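Beta-N-acetylhexosaminidase (Streptomyces plicatus, PDB 1JAK) catalyses the hydrolysis of terminal N-acetylhexosamine residues from glycans as a family 20 glycoside hydrolase, probably by substrate-assisted catalysis. Local coordinates at residues L458-F463 with G500-R505; K403-T408 with Y417-R422. One frame throughout, in Å; residues are numbered along the deposited sequence.

Contact 1 of 2, residues L458-F463 with G500-R505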
loop_
_atom_site.group_PDB
_atom_site.type_symbol
_atom_site.label_atom_id
_atom_site.label_comp_id
_atom_site.label_asym_id
_atom_site.label_seq_id
_atom_site.Cartn_x
_atom_site.Cartn_y
_atom_site.Cartn_z
ATOM N N LEU A 458 3.330 -11.300 -8.267
ATOM C CA LEU A 458 3.231 -10.169 -7.353
ATOM C C LEU A 458 3.184 -10.714 -5.925
ATOM O O LEU A 458 3.855 -10.195 -5.033
ATOM C CB LEU A 458 1.968 -9.351 -7.623
ATOM C CG LEU A 458 1.862 -8.635 -8.970
ATOM C CD1 LEU A 458 0.560 -7.845 -9.010
ATOM C CD2 LEU A 458 3.056 -7.708 -9.166
ATOM N N ASP A 459 2.395 -11.766 -5.711
ATOM C CA ASP A 459 2.281 -12.356 -4.376
ATOM C C ASP A 459 3.611 -12.891 -3.852
ATOM O O ASP A 459 3.975 -12.650 -2.699
ATOM C CB ASP A 459 1.263 -13.511 -4.357
ATOM C CG ASP A 459 -0.178 -13.039 -4.445
ATOM O OD1 ASP A 459 -0.477 -11.910 -4.001
ATOM O OD2 ASP A 459 -1.022 -13.814 -4.946
ATOM N N TYR A 460 4.332 -13.623 -4.696
ATOM C CA TYR A 460 5.603 -14.209 -4.286
ATOM C C TYR A 460 6.630 -13.180 -3.817
ATOM O O TYR A 460 7.414 -13.452 -2.903
ATOM C CB TYR A 460 6.189 -15.041 -5.429
ATOM C CG TYR A 460 7.509 -15.689 -5.080
ATOM C CD1 TYR A 460 7.564 -16.840 -4.295
ATOM C CD2 TYR A 460 8.707 -15.128 -5.514
ATOM C CE1 TYR A 460 8.792 -17.417 -3.947
ATOM C CE2 TYR A 460 9.931 -15.689 -5.175
ATOM C CZ TYR A 460 9.968 -16.830 -4.395
ATOM O OH TYR A 460 11.189 -17.373 -4.067
ATOM N N MET A 461 6.621 -11.999 -4.432
ATOM C CA MET A 461 7.564 -10.951 -4.056
ATOM C C MET A 461 7.016 -10.067 -2.936
ATOM O O MET A 461 7.779 -9.508 -2.151
ATOM C CB MET A 461 7.926 -10.097 -5.278
ATOM C CG MET A 461 8.704 -10.858 -6.358
ATOM S SD MET A 461 10.163 -11.730 -5.727
ATOM C CE MET A 461 11.275 -10.355 -5.366
ATOM N N ALA A 462 5.694 -9.952 -2.849
ATOM C CA ALA A 462 5.085 -9.129 -1.807
ATOM C C ALA A 462 5.073 -9.851 -0.460
ATOM O O ALA A 462 5.280 -9.232 0.582
ATOM C CB ALA A 462 3.667 -8.741 -2.207
ATOM N N PHE A 463 4.827 -11.159 -0.484
ATOM C CA PHE A 463 4.790 -11.956 0.743
ATOM C C PHE A 463 6.070 -12.772 0.883
ATOM O O PHE A 463 6.540 -13.367 -0.086
ATOM C CB PHE A 463 3.576 -12.891 0.733
ATOM C CG PHE A 463 2.255 -12.173 0.809
ATOM C CD1 PHE A 463 1.674 -11.624 -0.332
ATOM C CD2 PHE A 463 1.596 -12.038 2.026
ATOM C CE1 PHE A 463 0.454 -10.951 -0.260
ATOM C CE2 PHE A 463 0.376 -11.367 2.110
ATOM C CZ PHE A 463 -0.196 -10.822 0.962
ATOM N N GLY A 500 -4.535 -19.392 -1.145
ATOM C CA GLY A 500 -3.932 -19.464 -2.464
ATOM C C GLY A 500 -2.952 -18.331 -2.705
ATOM O O GLY A 500 -2.743 -17.904 -3.841
ATOM N N ILE A 501 -2.355 -17.834 -1.628
ATOM C CA ILE A 501 -1.386 -16.751 -1.729
ATOM C C ILE A 501 0.023 -17.331 -1.701
ATOM O O ILE A 501 0.478 -17.839 -0.677
ATOM C CB ILE A 501 -1.541 -15.751 -0.561
ATOM C CG1 ILE A 501 -2.919 -15.086 -0.633
ATOM C CG2 ILE A 501 -0.422 -14.708 -0.611
ATOM C CD1 ILE A 501 -3.220 -14.140 0.518
ATOM N N ASP A 502 0.716 -17.266 -2.831
ATOM C CA ASP A 502 2.069 -17.790 -2.876
ATOM C C ASP A 502 2.967 -16.834 -2.107
ATOM O O ASP A 502 2.730 -15.626 -2.085
ATOM C CB ASP A 502 2.544 -17.932 -4.322
ATOM C CG ASP A 502 3.837 -18.722 -4.435
ATOM O OD1 ASP A 502 4.064 -19.625 -3.596
ATOM O OD2 ASP A 502 4.619 -18.452 -5.372
ATOM N N PHE A 503 3.981 -17.380 -1.448
ATOM C CA PHE A 503 4.906 -16.564 -0.681
ATOM C C PHE A 503 6.248 -17.263 -0.576
ATOM O O PHE A 503 6.335 -18.485 -0.705
ATOM C CB PHE A 503 4.362 -16.289 0.730
ATOM C CG PHE A 503 4.235 -17.520 1.597
ATOM C CD1 PHE A 503 3.165 -18.395 1.437
ATOM C CD2 PHE A 503 5.184 -17.796 2.578
ATOM C CE1 PHE A 503 3.040 -19.529 2.243
ATOM C CE2 PHE A 503 5.070 -18.928 3.391
ATOM C CZ PHE A 503 3.995 -19.796 3.223
ATOM N N TYR A 504 7.291 -16.473 -0.352
ATOM C CA TYR A 504 8.641 -16.991 -0.209
ATOM C C TYR A 504 8.803 -17.592 1.184
ATOM O O TYR A 504 8.651 -16.896 2.190
ATOM C CB TYR A 504 9.643 -15.853 -0.411
ATOM C CG TYR A 504 11.059 -16.167 0.010
ATOM C CD1 TYR A 504 11.790 -17.175 -0.619
ATOM C CD2 TYR A 504 11.682 -15.432 1.020
ATOM C CE1 TYR A 504 13.111 -17.442 -0.255
ATOM C CE2 TYR A 504 13.005 -15.691 1.390
ATOM C CZ TYR A 504 13.710 -16.695 0.748
ATOM O OH TYR A 504 15.018 -16.950 1.106
ATOM N N ARG A 505 9.102 -18.886 1.240
ATOM C CA ARG A 505 9.285 -19.568 2.516
ATOM C C ARG A 505 10.694 -19.330 3.046
ATOM O O ARG A 505 11.548 -20.220 3.030
ATOM C CB ARG A 505 9.019 -21.066 2.358
ATOM C CG ARG A 505 7.554 -21.407 2.098
ATOM C CD ARG A 505 7.370 -22.908 1.935
ATOM N NE ARG A 505 7.830 -23.636 3.114
ATOM C CZ ARG A 505 7.111 -23.815 4.218
ATOM N NH1 ARG A 505 5.880 -23.324 4.301
ATOM N NH2 ARG A 505 7.628 -24.479 5.244
HETATM O O HOH W 1 -0.537 -16.446 -5.289
#
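Tyr460, in the last turn of helix 455-462, comes closest to the largely extended chain 501-504 at Phe503, their CA atoms 4.4 Å apart. Just past the helix end one backbone bond ties the two: Tyr504 N donates to Phe463 O over 3.2 Å, nearly straight at 173°, with the donor 40° out of the carbonyl plane. Beside it Phe463 CB abuts Phe503 CB at 3.5 Å. The Phe463 ring, its CG anti to the carbonyl carbon (chi1 -67°), takes Ile501 CG2 over one face, 3.8 Å from the ring centroid, a CH-pi contact that suits a branched aliphatic residue against an aromatic. Trp496 meets the same ring edge-to-face, adding to the apolar packing.

The Tyr460 side chain runs alongside Asp502, and Tyr460 CD1 approaches Asp502 OD2 to 3.5 Å; further out, Tyr460 CE1 lies 4.0 Å from Tyr504 CB and the hydroxyl oxygen rests near Tyr504 CD1. An alanine in place of Tyr460 would remove the ring and hydroxyl, and would probably uncover the CB and CD1 side of Tyr504 and leave the Asp502 carboxylate freer to turn. Asp459 works on the polar flank: its negative charge answers Arg178 and Arg182 in salt bridges through OD2, and Asp459 OD2 also takes a proton from a water, 2.7 Å away, that accepts from Asp502 N.

Gly500, whose positive phi favours glycine, ends helix 493-499 in a Schellman motif and releases the chain into this path. The arrangement belongs to the seam of a TIM barrel: the helix after the last strand, 440-447, packs by Asp459 and Phe463 against helix 173-184, which follows the first strand, and chain 500-505 runs past the C-terminal end of helix 455-462.

Contact 2 of 2, residues K403-T408 with Y417-R422; sequences KYTKDT and YVEVQR
Lys403 O accepts one good hydrogen bond from Val418 N, 2.9 Å long, in the carbonyl plane and at 170°, and Tyr417 CA adds a C-H...O contact. Tyr417 then turns its ring onto the type I turn 405-408. One face lies against the Thr405-Lys406 peptide, with Tyr417 CD1 3.4 Å from Thr405 C, while Lys403 CB sits at the ring's edge, 3.8 Å from Tyr417 CD1. Lys406 CB packs 3.4 Å from Tyr417 OH. The fully extended Lys403 chain runs beside the ring in the same direction, so a water can accept from NZ and also hydrogen-bond to Tyr417 OH at 2.7 Å. Lysine suits its place by laying methylenes along the ring while its ammonium reaches the water; tyrosine offers a flat face to the peptide and a hydroxyl to that water.

Two threonines shape the turn. Thr408 OG1 accepts from Tyr404 N and Thr405 N, and Thr405 OG1 accepts from Asp407 N in an ST turn. Glu419, at the N-cap position of helix 420-424, folds back until Glu419 OE1 takes Val420 N at 2.9 Å on its anti lone pair; Ser506 and Tyr504 bind its two oxygens as well. Several such partners, together with the helix start, would favour the charged carboxylate.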
loop_
_atom_site.group_PDB
_atom_site.type_symbol
_atom_site.label_atom_id
_atom_site.label_comp_id
_atom_site.label_asym_id
_atom_site.label_seq_id
_atom_site.Cartn_x
_atom_site.Cartn_y
_atom_site.Cartn_z
ATOM N N LYS A 403 15.279 -8.933 -4.656
ATOM C CA LYS A 403 15.496 -10.347 -4.369
ATOM C C LYS A 403 15.800 -10.617 -2.900
ATOM O O LYS A 403 16.430 -9.804 -2.224
ATOM C CB LYS A 403 16.654 -10.886 -5.213
ATOM C CG LYS A 403 16.371 -10.937 -6.704
ATOM C CD LYS A 403 17.558 -11.528 -7.453
ATOM C CE LYS A 403 17.294 -11.586 -8.950
ATOM N NZ LYS A 403 18.451 -12.178 -9.682
ATOM N N TYR A 404 15.354 -11.776 -2.421
ATOM C CA TYR A 404 15.591 -12.191 -1.041
ATOM C C TYR A 404 17.041 -12.647 -0.916
ATOM O O TYR A 404 17.712 -12.377 0.086
ATOM C CB TYR A 404 14.686 -13.363 -0.678
ATOM C CG TYR A 404 13.212 -13.079 -0.801
ATOM C CD1 TYR A 404 12.537 -12.359 0.183
ATOM C CD2 TYR A 404 12.484 -13.558 -1.889
ATOM C CE1 TYR A 404 11.168 -12.129 0.091
ATOM C CE2 TYR A 404 11.116 -13.333 -1.993
ATOM C CZ TYR A 404 10.464 -12.623 -0.998
ATOM O OH TYR A 404 9.106 -12.431 -1.073
ATOM N N THR A 405 17.499 -13.366 -1.937
ATOM C CA THR A 405 18.859 -13.884 -1.997
ATOM C C THR A 405 19.276 -13.932 -3.459
ATOM O O THR A 405 18.472 -13.662 -4.353
ATOM C CB THR A 405 18.965 -15.323 -1.441
ATOM O OG1 THR A 405 18.320 -16.233 -2.343
ATOM C CG2 THR A 405 18.315 -15.421 -0.071
ATOM N N LYS A 406 20.527 -14.302 -3.703
ATOM C CA LYS A 406 21.031 -14.376 -5.064
ATOM C C LYS A 406 20.295 -15.415 -5.903
ATOM O O LYS A 406 20.381 -15.391 -7.129
ATOM C CB LYS A 406 22.530 -14.695 -5.059
ATOM C CG LYS A 406 22.873 -16.075 -4.522
ATOM C CD LYS A 406 24.374 -16.321 -4.591
ATOM C CE LYS A 406 24.727 -17.747 -4.195
ATOM N NZ LYS A 406 24.315 -18.063 -2.799
ATOM N N ASP A 407 19.560 -16.314 -5.253
ATOM C CA ASP A 407 18.843 -17.355 -5.980
ATOM C C ASP A 407 17.362 -17.086 -6.251
ATOM O O ASP A 407 16.684 -17.908 -6.870
ATOM C CB ASP A 407 19.006 -18.694 -5.262
ATOM C CG ASP A 407 20.449 -19.171 -5.243
ATOM O OD1 ASP A 407 21.089 -19.168 -6.315
ATOM O OD2 ASP A 407 20.941 -19.550 -4.160
ATOM N N THR A 408 16.858 -15.944 -5.793
ATOM C CA THR A 408 15.458 -15.596 -6.028
ATOM C C THR A 408 15.249 -15.527 -7.546
ATOM O O THR A 408 15.970 -14.815 -8.246
ATOM C CB THR A 408 15.123 -14.240 -5.374
ATOM O OG1 THR A 408 15.364 -14.329 -3.963
ATOM C CG2 THR A 408 13.667 -13.869 -5.608
ATOM N N TYR A 417 20.616 -7.681 -1.432
ATOM C CA TYR A 417 19.548 -8.633 -1.150
ATOM C C TYR A 417 18.803 -8.207 0.099
ATOM O O TYR A 417 19.376 -7.594 0.998
ATOM C CB TYR A 417 20.135 -10.037 -1.001
ATOM C CG TYR A 417 20.770 -10.491 -2.288
ATOM C CD1 TYR A 417 20.006 -10.606 -3.445
ATOM C CD2 TYR A 417 22.143 -10.715 -2.378
ATOM C CE1 TYR A 417 20.586 -10.923 -4.666
ATOM C CE2 TYR A 417 22.739 -11.036 -3.602
ATOM C CZ TYR A 417 21.950 -11.134 -4.740
ATOM O OH TYR A 417 22.512 -11.433 -5.961
ATOM N N VAL A 418 17.515 -8.522 0.152
ATOM C CA VAL A 418 16.706 -8.119 1.290
ATOM C C VAL A 418 15.856 -9.260 1.822
ATOM O O VAL A 418 14.760 -9.516 1.323
ATOM C CB VAL A 418 15.793 -6.930 0.902
ATOM C CG1 VAL A 418 14.983 -6.465 2.109
ATOM C CG2 VAL A 418 16.644 -5.782 0.358
ATOM N N GLU A 419 16.377 -9.961 2.826
ATOM C CA GLU A 419 15.635 -11.054 3.434
ATOM C C GLU A 419 14.555 -10.482 4.342
ATOM O O GLU A 419 14.469 -9.269 4.549
ATOM C CB GLU A 419 16.561 -11.978 4.232
ATOM C CG GLU A 419 16.906 -13.288 3.516
ATOM C CD GLU A 419 15.766 -14.304 3.526
ATOM O OE1 GLU A 419 14.659 -13.970 3.998
ATOM O OE2 GLU A 419 15.982 -15.446 3.061
ATOM N N VAL A 420 13.733 -11.365 4.885
ATOM C CA VAL A 420 12.635 -10.954 5.742
ATOM C C VAL A 420 13.055 -10.159 6.976
ATOM O O VAL A 420 12.445 -9.140 7.291
ATOM C CB VAL A 420 11.810 -12.178 6.164
ATOM C CG1 VAL A 420 10.599 -11.741 6.981
ATOM C CG2 VAL A 420 11.365 -12.938 4.920
ATOM N N GLN A 421 14.096 -10.599 7.676
ATOM C CA GLN A 421 14.512 -9.860 8.862
ATOM C C GLN A 421 14.971 -8.446 8.529
ATOM O O GLN A 421 14.587 -7.495 9.204
ATOM C CB GLN A 421 15.621 -10.593 9.629
ATOM C CG GLN A 421 16.081 -9.804 10.854
ATOM C CD GLN A 421 17.027 -10.568 11.762
ATOM O OE1 GLN A 421 17.435 -11.690 11.465
ATOM N NE2 GLN A 421 17.384 -9.951 12.883
ATOM N N ARG A 422 15.781 -8.296 7.486
ATOM C CA ARG A 422 16.262 -6.967 7.119
ATOM C C ARG A 422 15.107 -6.014 6.811
ATOM O O ARG A 422 15.132 -4.844 7.191
ATOM C CB ARG A 422 17.194 -7.035 5.902
ATOM C CG ARG A 422 17.791 -5.674 5.538
ATOM C CD ARG A 422 18.671 -5.736 4.300
ATOM N NE ARG A 422 19.320 -4.451 4.037
ATOM C CZ ARG A 422 20.329 -3.961 4.753
ATOM N NH1 ARG A 422 20.813 -4.648 5.782
ATOM N NH2 ARG A 422 20.853 -2.783 4.442
HETATM O O HOH W 2 21.130 -11.721 -8.320
#

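Contact 1 and contact 2 have centres 13 Å apart and meet through two tyrosines. The rings of Tyr404 and Tyr504 stack, with Tyr404 CD1 3.3 Å from Tyr504 CD2, and each hydroxyl reaches into the other contact: Tyr404 OH lies 2.7 Å from Tyr460 O, and Tyr504 OH 2.6 Å from Glu419 OE2, both probable hydrogen bonds. Tyr504 therefore joins the C-terminal tail to the loop beyond strand 389-392, while Tyr404 ties that loop to helix 455-462. In contact 2 the Val418 side chain is about 10 Å from the bound inhibitor, and the loop between 403-408 and 417-422 carries Leu412 and Trp414 of the pocket.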